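Local coordinates for gliding motility protein MglB (Myxococcus xanthus, PDB 6IZW) that probably serves as a molecular adaptor and guanine-nucleotide exchange factor, through a Roadblock/LC7 domain, in gliding motility, at residues 61-66 with 90-95. The protein carries 1 engineered substitution. Residues are numbered along the deposited sequence; the frame is centred on the assembly and turned at random.
Sequences GNVAAM and LYMTIV
Met-92, a selenomethionine, runs out extended at chi2 and then bends at chi3 (-68°), which turns its methyl CE towards the helix and into touch with both Asn-62 and Val-63. Val-63 meets it with one branch: CG2 comes to 3.8 Å from Met-92 CE, and the two side chains pass one another running opposite ways. Asn-62 has CG anti to its own N (chi1 169°), which carries the amide out towards the strand, with Asn-62 ND2 3.4 Å from Met-92 CE and 4.0 Å from Met-92 SE. That amide also gives a weak hydrogen bond to Gln-81 on the neighbouring strand, which gives the buried nitrogen a polar partner beside the selenomethionine. The other branch of Val-63 is the one nearer Ile-94, and here Val-63 CG1 lies a looser 4.4 Å from Ile-94 CD1.

The setting is the Roadblock/LC7 fold, an antiparallel five-stranded sheet with helices on both faces. Here segment 61-66 of helix 52-72 crosses residues 90-94 of strand 88-94 at -61°, their axes 10.9 Å apart at closest approach, a gap bridged by side chains alone. Met-92 and Ile-94 face helix 52-72, while Thr-93 between them points away and packs on Ile-118 of helix 111-130. On the helix, Asn-62 packs against Met-66 of the second MglB subunit, and Ala-64 and Ala-65 touch a chain of another protein.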
# COMPACT_ATOMS: atom_id res chain seq x y z
N GLY B 61 -2.60 1.22 -2.43
CA GLY B 61 -2.20 -0.04 -1.83
C GLY B 61 -3.15 -1.17 -2.21
O GLY B 61 -2.71 -2.25 -2.61
N ASN B 62 -4.45 -0.91 -2.11
CA ASN B 62 -5.44 -1.90 -2.53
C ASN B 62 -5.22 -2.30 -3.99
O ASN B 62 -5.08 -3.49 -4.30
CB ASN B 62 -6.85 -1.33 -2.32
CG ASN B 62 -7.93 -2.17 -2.96
OD1 ASN B 62 -7.73 -3.33 -3.29
ND2 ASN B 62 -9.09 -1.57 -3.15
N VAL B 63 -5.16 -1.32 -4.89
CA VAL B 63 -5.04 -1.63 -6.32
C VAL B 63 -3.75 -2.39 -6.59
O VAL B 63 -3.74 -3.33 -7.40
CB VAL B 63 -5.12 -0.34 -7.16
CG1 VAL B 63 -4.52 -0.56 -8.56
CG2 VAL B 63 -6.56 0.15 -7.24
N ALA B 64 -2.66 -2.02 -5.92
CA ALA B 64 -1.40 -2.73 -6.12
C ALA B 64 -1.48 -4.17 -5.62
O ALA B 64 -0.85 -5.07 -6.20
CB ALA B 64 -0.25 -1.99 -5.43
N ALA B 65 -2.20 -4.41 -4.52
CA ALA B 65 -2.34 -5.79 -4.03
C ALA B 65 -3.19 -6.61 -4.99
O ALA B 65 -2.88 -7.78 -5.26
CB ALA B 65 -2.93 -5.81 -2.62
N MSE B 66 -4.27 -6.03 -5.51
CA MSE B 66 -5.07 -6.70 -6.53
C MSE B 66 -4.26 -6.92 -7.78
O MSE B 66 -4.41 -7.95 -8.44
CB MSE B 66 -6.32 -5.90 -6.87
CG MSE B 66 -7.41 -6.04 -5.82
SE MSE B 66 -7.69 -7.91 -5.25
CE MSE B 66 -7.99 -8.71 -7.00
N LEU B 90 -18.56 2.34 -3.16
CA LEU B 90 -17.32 2.81 -3.75
C LEU B 90 -17.00 2.01 -5.00
O LEU B 90 -17.05 0.78 -4.99
CB LEU B 90 -16.18 2.71 -2.72
CG LEU B 90 -14.75 2.52 -3.23
CD1 LEU B 90 -14.19 3.79 -3.83
CD2 LEU B 90 -13.87 1.99 -2.10
N TYR B 91 -16.66 2.71 -6.08
CA TYR B 91 -16.20 2.10 -7.31
C TYR B 91 -14.97 2.84 -7.79
O TYR B 91 -14.88 4.07 -7.63
CB TYR B 91 -17.31 2.11 -8.39
CG TYR B 91 -16.86 1.77 -9.80
CD1 TYR B 91 -16.96 0.47 -10.29
CD2 TYR B 91 -16.35 2.74 -10.64
CE1 TYR B 91 -16.55 0.14 -11.58
CE2 TYR B 91 -15.93 2.43 -11.94
CZ TYR B 91 -16.03 1.13 -12.40
OH TYR B 91 -15.63 0.80 -13.68
N MSE B 92 -14.00 2.10 -8.34
CA MSE B 92 -12.74 2.65 -8.84
C MSE B 92 -12.36 2.00 -10.17
O MSE B 92 -12.71 0.85 -10.40
CB MSE B 92 -11.60 2.41 -7.85
CG MSE B 92 -12.07 2.10 -6.44
SE MSE B 92 -10.62 1.51 -5.26
CE MSE B 92 -10.19 -0.19 -6.01
N THR B 93 -11.62 2.70 -11.03
CA THR B 93 -11.18 2.11 -12.28
C THR B 93 -9.81 2.66 -12.67
O THR B 93 -9.50 3.83 -12.44
CB THR B 93 -12.18 2.36 -13.42
OG1 THR B 93 -11.56 2.06 -14.69
CG2 THR B 93 -12.66 3.80 -13.42
N ILE B 94 -8.99 1.79 -13.27
CA ILE B 94 -7.67 2.16 -13.74
C ILE B 94 -7.81 2.97 -15.03
O ILE B 94 -8.44 2.52 -15.99
CB ILE B 94 -6.78 0.92 -13.95
CG1 ILE B 94 -6.34 0.35 -12.60
CG2 ILE B 94 -5.55 1.27 -14.76
CD1 ILE B 94 -7.28 -0.69 -12.02
N VAL B 95 -7.24 4.18 -15.04
CA VAL B 95 -7.29 5.09 -16.18
C VAL B 95 -5.88 5.23 -16.72
O VAL B 95 -5.10 6.07 -16.25
CB VAL B 95 -7.87 6.46 -15.78
CG1 VAL B 95 -7.93 7.39 -16.98
CG2 VAL B 95 -9.24 6.31 -15.14